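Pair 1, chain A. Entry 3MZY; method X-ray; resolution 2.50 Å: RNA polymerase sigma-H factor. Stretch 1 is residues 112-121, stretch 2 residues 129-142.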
# COMPACT_ATOMS: atom_id res chain seq x y z
N LYS A 112 1.41 5.10 -15.14
CA LYS A 112 0.55 6.20 -14.71
C LYS A 112 -0.75 5.68 -14.04
O LYS A 112 -1.16 6.17 -12.98
CB LYS A 112 0.21 7.10 -15.90
CG LYS A 112 -0.49 8.38 -15.51
CD LYS A 112 -1.47 8.82 -16.60
CE LYS A 112 -1.94 10.22 -16.33
NZ LYS A 112 -3.14 10.52 -17.14
N PHE A 113 -1.38 4.66 -14.65
CA PHE A 113 -2.57 4.01 -14.10
C PHE A 113 -2.29 3.40 -12.71
O PHE A 113 -3.03 3.66 -11.75
CB PHE A 113 -3.11 2.94 -15.08
CG PHE A 113 -4.47 2.37 -14.72
CD1 PHE A 113 -5.38 3.10 -13.95
CD2 PHE A 113 -4.84 1.11 -15.19
CE1 PHE A 113 -6.65 2.59 -13.62
CE2 PHE A 113 -6.10 0.58 -14.88
CZ PHE A 113 -7.02 1.32 -14.08
N GLU A 114 -1.23 2.62 -12.60
CA GLU A 114 -0.82 2.04 -11.32
C GLU A 114 -0.58 3.11 -10.25
O GLU A 114 -0.98 2.94 -9.09
CB GLU A 114 0.42 1.17 -11.51
CG GLU A 114 0.12 -0.15 -12.18
CD GLU A 114 1.37 -0.85 -12.74
OE1 GLU A 114 2.46 -0.22 -12.77
OE2 GLU A 114 1.25 -2.03 -13.17
N LYS A 115 0.03 4.23 -10.64
CA LYS A 115 0.25 5.35 -9.72
C LYS A 115 -1.06 6.03 -9.29
O LYS A 115 -1.20 6.45 -8.13
CB LYS A 115 1.16 6.40 -10.34
CG LYS A 115 2.63 5.98 -10.43
CD LYS A 115 3.33 6.91 -11.38
CE LYS A 115 4.80 6.82 -11.23
NZ LYS A 115 5.49 7.58 -12.33
N GLU A 116 -2.00 6.14 -10.22
CA GLU A 116 -3.28 6.79 -9.94
C GLU A 116 -4.04 5.95 -8.91
O GLU A 116 -4.62 6.50 -7.98
CB GLU A 116 -4.12 6.93 -11.21
CG GLU A 116 -3.75 8.10 -12.11
CD GLU A 116 -4.56 8.11 -13.41
OE1 GLU A 116 -4.95 9.22 -13.86
OE2 GLU A 116 -4.81 7.02 -13.99
N VAL A 117 -4.01 4.63 -9.09
CA VAL A 117 -4.66 3.69 -8.18
C VAL A 117 -4.00 3.70 -6.80
O VAL A 117 -4.67 3.78 -5.77
CB VAL A 117 -4.69 2.25 -8.79
CG1 VAL A 117 -5.03 1.21 -7.71
CG2 VAL A 117 -5.70 2.18 -9.95
N LEU A 118 -2.67 3.64 -6.79
CA LEU A 118 -1.88 3.67 -5.55
C LEU A 118 -2.24 4.88 -4.71
O LEU A 118 -2.49 4.75 -3.51
CB LEU A 118 -0.39 3.68 -5.89
CG LEU A 118 0.61 3.66 -4.73
CD1 LEU A 118 0.48 2.34 -3.93
CD2 LEU A 118 2.06 3.87 -5.24
N THR A 119 -2.26 6.05 -5.35
CA THR A 119 -2.63 7.30 -4.69
C THR A 119 -3.90 7.15 -3.84
O THR A 119 -3.95 7.63 -2.70
CB THR A 119 -2.81 8.43 -5.75
OG1 THR A 119 -1.53 8.74 -6.32
CG2 THR A 119 -3.45 9.69 -5.17
N TYR A 120 -4.92 6.50 -4.36
CA TYR A 120 -6.17 6.41 -3.59
C TYR A 120 -6.19 5.25 -2.64
O TYR A 120 -6.83 5.33 -1.59
CB TYR A 120 -7.40 6.43 -4.48
CG TYR A 120 -7.48 7.74 -5.19
CD1 TYR A 120 -7.06 7.87 -6.52
CD2 TYR A 120 -7.91 8.90 -4.51
CE1 TYR A 120 -7.11 9.10 -7.17
CE2 TYR A 120 -7.96 10.14 -5.14
CZ TYR A 120 -7.55 10.24 -6.46
OH TYR A 120 -7.59 11.46 -7.08
N LEU A 121 -5.45 4.20 -3.00
CA LEU A 121 -5.33 3.01 -2.20
C LEU A 121 -4.70 3.34 -0.86
O LEU A 121 -5.25 2.97 0.19
CB LEU A 121 -4.47 1.99 -2.93
CG LEU A 121 -4.42 0.57 -2.36
CD1 LEU A 121 -5.81 -0.09 -2.33
CD2 LEU A 121 -3.44 -0.26 -3.19
N GLU A 129 -14.51 2.31 -4.58
CA GLU A 129 -14.47 3.76 -4.53
C GLU A 129 -13.47 4.29 -5.54
O GLU A 129 -13.68 5.35 -6.13
CB GLU A 129 -14.16 4.26 -3.12
CG GLU A 129 -15.26 3.99 -2.10
CD GLU A 129 -14.85 4.34 -0.68
OE1 GLU A 129 -13.63 4.29 -0.38
OE2 GLU A 129 -15.74 4.66 0.15
N ILE A 130 -12.39 3.53 -5.77
CA ILE A 130 -11.35 3.93 -6.71
C ILE A 130 -11.89 3.88 -8.15
O ILE A 130 -11.63 4.79 -8.96
CB ILE A 130 -10.04 3.07 -6.52
CG1 ILE A 130 -9.41 3.36 -5.14
CG2 ILE A 130 -9.01 3.33 -7.63
CD1 ILE A 130 -8.35 2.35 -4.70
N ALA A 131 -12.64 2.82 -8.47
CA ALA A 131 -13.35 2.74 -9.75
C ALA A 131 -14.19 3.99 -10.02
O ALA A 131 -14.10 4.59 -11.09
CB ALA A 131 -14.22 1.52 -9.79
N THR A 132 -14.98 4.39 -9.04
CA THR A 132 -15.82 5.56 -9.16
C THR A 132 -14.96 6.81 -9.37
O THR A 132 -15.22 7.60 -10.26
CB THR A 132 -16.73 5.72 -7.90
OG1 THR A 132 -17.50 4.53 -7.75
CG2 THR A 132 -17.68 6.89 -8.03
N ILE A 133 -13.91 6.95 -8.57
CA ILE A 133 -13.03 8.10 -8.68
C ILE A 133 -12.42 8.23 -10.07
O ILE A 133 -12.42 9.32 -10.67
CB ILE A 133 -11.94 8.05 -7.59
CG1 ILE A 133 -12.58 8.29 -6.21
CG2 ILE A 133 -10.78 9.05 -7.87
CD1 ILE A 133 -11.71 7.85 -5.03
N LEU A 134 -11.90 7.12 -10.60
CA LEU A 134 -11.17 7.15 -11.87
C LEU A 134 -12.05 6.88 -13.09
O LEU A 134 -11.54 6.86 -14.23
CB LEU A 134 -10.01 6.15 -11.84
CG LEU A 134 -8.94 6.37 -10.77
CD1 LEU A 134 -7.99 5.20 -10.74
CD2 LEU A 134 -8.18 7.71 -10.98
N SER A 135 -13.34 6.66 -12.86
CA SER A 135 -14.28 6.27 -13.90
C SER A 135 -13.70 5.09 -14.67
O SER A 135 -13.54 5.13 -15.90
CB SER A 135 -14.60 7.45 -14.82
OG SER A 135 -15.08 8.54 -14.06
N LYS A 136 -13.35 4.06 -13.91
CA LYS A 136 -12.84 2.82 -14.48
C LYS A 136 -13.72 1.74 -13.97
O LYS A 136 -14.42 1.94 -12.98
CB LYS A 136 -11.38 2.58 -14.04
CG LYS A 136 -10.36 3.52 -14.67
CD LYS A 136 -10.59 3.66 -16.15
CE LYS A 136 -9.42 4.33 -16.87
NZ LYS A 136 -8.53 3.30 -17.48
N ASN A 137 -13.74 0.59 -14.62
CA ASN A 137 -14.54 -0.51 -14.07
C ASN A 137 -13.83 -1.29 -12.96
O ASN A 137 -12.61 -1.27 -12.86
CB ASN A 137 -15.18 -1.39 -15.16
CG ASN A 137 -14.19 -2.26 -15.93
OD1 ASN A 137 -14.57 -2.92 -16.91
ND2 ASN A 137 -12.93 -2.27 -15.51
N LEU A 138 -14.62 -1.92 -12.10
CA LEU A 138 -14.12 -2.66 -10.94
C LEU A 138 -12.98 -3.62 -11.27
O LEU A 138 -11.96 -3.62 -10.59
CB LEU A 138 -15.27 -3.41 -10.25
CG LEU A 138 -16.11 -2.75 -9.14
CD1 LEU A 138 -16.56 -1.31 -9.41
CD2 LEU A 138 -17.34 -3.61 -8.80
N LYS A 139 -13.15 -4.43 -12.32
CA LYS A 139 -12.21 -5.50 -12.64
C LYS A 139 -10.85 -4.89 -12.93
O LYS A 139 -9.82 -5.41 -12.52
CB LYS A 139 -12.68 -6.27 -13.86
CG LYS A 139 -11.77 -7.42 -14.26
CD LYS A 139 -12.15 -7.96 -15.64
CE LYS A 139 -11.86 -9.45 -15.77
NZ LYS A 139 -13.07 -10.26 -15.43
N SER A 140 -10.88 -3.78 -13.64
CA SER A 140 -9.68 -3.10 -14.04
C SER A 140 -8.90 -2.56 -12.84
O SER A 140 -7.67 -2.55 -12.85
CB SER A 140 -10.05 -1.99 -15.01
OG SER A 140 -9.30 -0.84 -14.78
N ILE A 141 -9.61 -2.12 -11.80
CA ILE A 141 -8.96 -1.58 -10.62
C ILE A 141 -8.37 -2.73 -9.81
O ILE A 141 -7.24 -2.66 -9.32
CB ILE A 141 -9.96 -0.74 -9.74
CG1 ILE A 141 -10.43 0.51 -10.50
CG2 ILE A 141 -9.35 -0.37 -8.37
CD1 ILE A 141 -9.33 1.36 -11.06
N ASP A 142 -9.16 -3.78 -9.67
CA ASP A 142 -8.76 -4.95 -8.94
C ASP A 142 -7.47 -5.55 -9.50
O ASP A 142 -6.59 -5.94 -8.75
CB ASP A 142 -9.88 -5.98 -8.99
CG ASP A 142 -9.60 -7.18 -8.14
OD1 ASP A 142 -9.66 -7.05 -6.90
OD2 ASP A 142 -9.31 -8.25 -8.71

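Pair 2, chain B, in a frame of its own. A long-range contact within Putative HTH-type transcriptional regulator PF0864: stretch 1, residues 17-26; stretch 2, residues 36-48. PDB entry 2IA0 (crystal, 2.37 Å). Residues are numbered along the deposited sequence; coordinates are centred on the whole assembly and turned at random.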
# COMPACT_ATOMS: atom_id res chain seq x y z
N ASP B 17 25.44 -5.19 -2.54
CA ASP B 17 24.69 -6.36 -2.12
C ASP B 17 24.38 -6.40 -0.61
O ASP B 17 23.28 -6.82 -0.22
CB ASP B 17 25.37 -7.66 -2.59
CG ASP B 17 25.26 -7.85 -4.11
OD1 ASP B 17 24.43 -7.17 -4.76
OD2 ASP B 17 26.02 -8.67 -4.68
N LEU B 18 25.32 -5.96 0.22
CA LEU B 18 25.10 -5.92 1.67
C LEU B 18 24.01 -4.91 2.06
O LEU B 18 23.20 -5.19 2.91
CB LEU B 18 26.41 -5.64 2.44
CG LEU B 18 26.33 -5.52 3.96
CD1 LEU B 18 25.54 -6.73 4.62
CD2 LEU B 18 27.75 -5.39 4.53
N ASP B 19 24.01 -3.74 1.44
CA ASP B 19 22.92 -2.79 1.61
C ASP B 19 21.56 -3.42 1.34
O ASP B 19 20.67 -3.32 2.18
CB ASP B 19 23.12 -1.55 0.74
CG ASP B 19 24.20 -0.62 1.30
OD1 ASP B 19 24.95 -0.02 0.50
OD2 ASP B 19 24.31 -0.52 2.56
N ARG B 20 21.43 -4.07 0.17
CA ARG B 20 20.18 -4.70 -0.27
C ARG B 20 19.77 -5.83 0.64
O ARG B 20 18.59 -5.95 1.00
CB ARG B 20 20.31 -5.25 -1.71
CG ARG B 20 20.42 -4.17 -2.79
CD ARG B 20 20.64 -4.78 -4.18
NE ARG B 20 21.37 -3.87 -5.08
CZ ARG B 20 22.66 -4.01 -5.42
NH1 ARG B 20 23.37 -5.05 -4.98
NH2 ARG B 20 23.25 -3.13 -6.23
N ASN B 21 20.75 -6.66 1.03
CA ASN B 21 20.50 -7.76 1.92
C ASN B 21 19.97 -7.34 3.28
O ASN B 21 19.04 -7.96 3.77
CB ASN B 21 21.74 -8.63 2.07
CG ASN B 21 21.87 -9.67 0.98
OD1 ASN B 21 20.87 -10.14 0.46
ND2 ASN B 21 23.11 -10.02 0.63
N ILE B 22 20.55 -6.28 3.88
CA ILE B 22 20.03 -5.64 5.10
C ILE B 22 18.58 -5.16 4.94
O ILE B 22 17.74 -5.42 5.79
CB ILE B 22 20.89 -4.40 5.53
CG1 ILE B 22 22.24 -4.81 6.12
CG2 ILE B 22 20.14 -3.49 6.52
CD1 ILE B 22 23.24 -3.64 6.28
N LEU B 23 18.31 -4.42 3.87
CA LEU B 23 16.96 -3.93 3.61
C LEU B 23 15.91 -5.04 3.48
O LEU B 23 14.81 -4.90 3.99
CB LEU B 23 16.94 -3.05 2.37
CG LEU B 23 17.77 -1.78 2.46
CD1 LEU B 23 17.88 -1.16 1.11
CD2 LEU B 23 17.22 -0.80 3.48
N ARG B 24 16.27 -6.14 2.81
CA ARG B 24 15.38 -7.29 2.60
C ARG B 24 14.93 -7.88 3.92
O ARG B 24 13.74 -8.08 4.12
CB ARG B 24 16.05 -8.37 1.77
CG ARG B 24 16.19 -8.03 0.31
CD ARG B 24 17.08 -9.06 -0.40
NE ARG B 24 16.78 -9.07 -1.82
CZ ARG B 24 17.65 -8.82 -2.79
NH1 ARG B 24 17.24 -8.86 -4.06
NH2 ARG B 24 18.93 -8.56 -2.52
N LEU B 25 15.90 -8.14 4.80
CA LEU B 25 15.66 -8.64 6.14
C LEU B 25 14.84 -7.71 6.99
O LEU B 25 13.97 -8.16 7.72
CB LEU B 25 16.98 -8.98 6.85
CG LEU B 25 17.77 -10.11 6.17
CD1 LEU B 25 19.09 -10.33 6.85
CD2 LEU B 25 16.95 -11.41 6.06
N LEU B 26 15.11 -6.41 6.91
CA LEU B 26 14.33 -5.41 7.66
C LEU B 26 12.90 -5.29 7.15
O LEU B 26 11.96 -5.10 7.93
CB LEU B 26 15.05 -4.06 7.67
CG LEU B 26 16.32 -3.96 8.55
CD1 LEU B 26 16.86 -2.55 8.51
CD2 LEU B 26 16.08 -4.32 10.00
N GLU B 36 21.81 -9.80 15.51
CA GLU B 36 21.09 -10.82 14.72
C GLU B 36 21.32 -10.66 13.24
O GLU B 36 21.45 -11.64 12.52
CB GLU B 36 19.60 -10.73 14.97
CG GLU B 36 19.13 -11.20 16.32
CD GLU B 36 17.67 -10.85 16.53
OE1 GLU B 36 16.81 -11.76 16.53
OE2 GLU B 36 17.38 -9.64 16.66
N LEU B 37 21.37 -9.42 12.76
CA LEU B 37 21.65 -9.16 11.33
C LEU B 37 23.08 -9.52 10.97
O LEU B 37 23.36 -9.97 9.86
CB LEU B 37 21.38 -7.71 10.98
CG LEU B 37 19.93 -7.29 10.81
CD1 LEU B 37 19.86 -5.79 10.96
CD2 LEU B 37 19.36 -7.74 9.46
N SER B 38 23.99 -9.32 11.91
CA SER B 38 25.41 -9.62 11.71
C SER B 38 25.65 -11.14 11.66
O SER B 38 26.43 -11.63 10.86
CB SER B 38 26.24 -8.95 12.81
OG SER B 38 27.42 -9.70 13.06
N GLU B 39 24.96 -11.86 12.52
CA GLU B 39 24.95 -13.32 12.53
C GLU B 39 24.34 -13.88 11.24
O GLU B 39 24.94 -14.72 10.59
CB GLU B 39 24.25 -13.80 13.81
CG GLU B 39 23.51 -15.10 13.78
CD GLU B 39 22.67 -15.28 15.04
OE1 GLU B 39 21.67 -14.54 15.25
OE2 GLU B 39 23.00 -16.18 15.84
N GLN B 40 23.18 -13.36 10.83
CA GLN B 40 22.51 -13.82 9.60
C GLN B 40 23.25 -13.46 8.30
O GLN B 40 23.16 -14.19 7.31
CB GLN B 40 21.05 -13.35 9.55
CG GLN B 40 20.18 -14.01 10.64
CD GLN B 40 18.73 -13.58 10.57
OE1 GLN B 40 18.26 -13.21 9.51
NE2 GLN B 40 18.03 -13.61 11.70
N LEU B 41 23.99 -12.37 8.32
CA LEU B 41 24.65 -11.85 7.13
C LEU B 41 26.13 -12.17 7.11
O LEU B 41 26.74 -12.17 6.04
CB LEU B 41 24.38 -10.33 6.94
CG LEU B 41 22.94 -9.91 6.53
CD1 LEU B 41 22.74 -8.43 6.58
CD2 LEU B 41 22.55 -10.43 5.14
N LYS B 42 26.70 -12.45 8.29
CA LYS B 42 28.11 -12.84 8.45
C LYS B 42 29.03 -11.67 8.17
O LYS B 42 29.97 -11.78 7.38
CB LYS B 42 28.47 -14.06 7.59
CG LYS B 42 27.53 -15.26 7.77
CD LYS B 42 27.97 -16.41 6.89
CE LYS B 42 27.13 -17.68 7.16
NZ LYS B 42 27.39 -18.72 6.12
N LYS B 43 28.74 -10.55 8.84
CA LYS B 43 29.42 -9.27 8.71
C LYS B 43 29.63 -8.74 10.12
O LYS B 43 28.80 -9.01 10.99
CB LYS B 43 28.52 -8.30 7.94
CG LYS B 43 28.96 -8.00 6.52
CD LYS B 43 29.12 -9.26 5.71
CE LYS B 43 29.74 -8.98 4.37
NZ LYS B 43 29.51 -10.20 3.56
N PRO B 44 30.72 -7.99 10.37
CA PRO B 44 30.90 -7.50 11.73
C PRO B 44 29.74 -6.57 12.13
O PRO B 44 29.20 -5.84 11.28
CB PRO B 44 32.21 -6.71 11.66
CG PRO B 44 32.88 -7.18 10.47
CD PRO B 44 31.83 -7.56 9.49
N GLU B 45 29.37 -6.63 13.41
CA GLU B 45 28.31 -5.81 13.96
C GLU B 45 28.42 -4.32 13.65
O GLU B 45 27.43 -3.70 13.32
CB GLU B 45 28.24 -6.00 15.47
CG GLU B 45 27.41 -7.17 15.90
CD GLU B 45 27.37 -7.32 17.41
OE1 GLU B 45 27.90 -8.32 17.90
OE2 GLU B 45 26.82 -6.44 18.09
N SER B 46 29.62 -3.75 13.76
CA SER B 46 29.87 -2.33 13.48
C SER B 46 29.67 -1.93 12.01
O SER B 46 29.35 -0.79 11.72
CB SER B 46 31.27 -1.91 13.95
OG SER B 46 31.49 -2.19 15.32
N THR B 47 29.89 -2.86 11.08
CA THR B 47 29.52 -2.59 9.68
C THR B 47 28.00 -2.53 9.47
O THR B 47 27.52 -1.60 8.85
CB THR B 47 30.12 -3.60 8.71
OG1 THR B 47 31.48 -3.83 9.09
CG2 THR B 47 30.08 -3.03 7.30
N ILE B 48 27.26 -3.50 10.01
CA ILE B 48 25.79 -3.47 9.95
C ILE B 48 25.24 -2.16 10.51
O ILE B 48 24.48 -1.46 9.84
CB ILE B 48 25.15 -4.71 10.69
CG1 ILE B 48 25.62 -6.04 10.06
CG2 ILE B 48 23.63 -4.61 10.73
CD1 ILE B 48 25.55 -6.07 8.55

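Both pairs set one helix against a helix-turn-helix: a first helix (112-121 in pair 1, 17-26 in pair 2) crosses a second that runs into a tight turn and then a third. The first two axes meet at 125° in pair 1 and 121° in pair 2, with closest approaches of 10.2 and 11.2 Å, and the central backbones superpose to 0.6 Å. The turn is alike as well. Ser A135 and Lys B42 match, and each leaves its helix with positive phi; Asn A137 and Pro B44 then take the N-cap position of the next helix.

The rule of the contact is a leucine knob. Leu A134 sits among Phe A113, Glu A116, Val A117 and Tyr A120; its match, Leu B41, sits among Leu B18, Asn B21, Ile B22 and Leu B25. The spacing i, i+3, i+4, i+7 is that of one helix face, and both leucines keep the same m, t rotamer. The polar member of each hole contributes its aliphatic base: Glu A116 CB lies 4.1 Å from Leu A134 CD2, and Asn B21 CB 3.6 Å from Leu B41 CD2. No hydrogen bond crosses between the stretches in either pair, so the fit rests largely on apolar shape.

A branched side chain at the central position links the knob to the third helix. Val A117 CG2 reaches both Leu A134 CD1 and Ile A141 CD1 at 3.9 Å. Ile B22 is longer; its CG1 comes to 3.7 Å of Leu B41 CD1 and its CD1 to 4.0 Å of Ile B48 CD1. The two isoleucines of the third helix share the m, m rotamer, and their side-chain centres coincide within 0.3 Å.

The flanks differ more. At the first, pair 1 uses an aromatic ring and pair 2 a leucine, Phe A113 and Leu B18, yet each loses 82 Å² of surface to the opposing stretch. Phe A113 meets Leu A134 CD1 and Ser A140 OG near its ring plane, the latter 3.2 Å from its CZ. Both matching lysines lay their chains on this side chain, Lys A136 CG at 4.0 Å from Phe A113 CE1 and Lys B43 CG at 3.5 Å from Leu B18 CD2. Pair 1 adds a cation-pi contact, with Lys A136 NZ over one face of the Phe A113 ring, 4.4 Å from its centroid; Leu B18 has no ring to offer for this.

At the other flank Tyr A120 matches Leu B25. Ile A133 CG2 lies over the tyrosine ring, 3.9 Å from its centroid, a CH-pi contact. Its counterpart Gln B40 makes a lighter contact, OE1 being 4.0 Å from Leu B25 CD1. One turn earlier in the second helix, Ile A130 CG1 approaches Tyr A120 CB at 3.7 Å, and Leu B37 CD2 approaches Leu B25 CD1 at the same distance. The design lesson is a leucine and an isoleucine at matching places in both pairs, with flanks built from rings in one and aliphatic chains in the other, the buried total staying close at 490 and 465 Å².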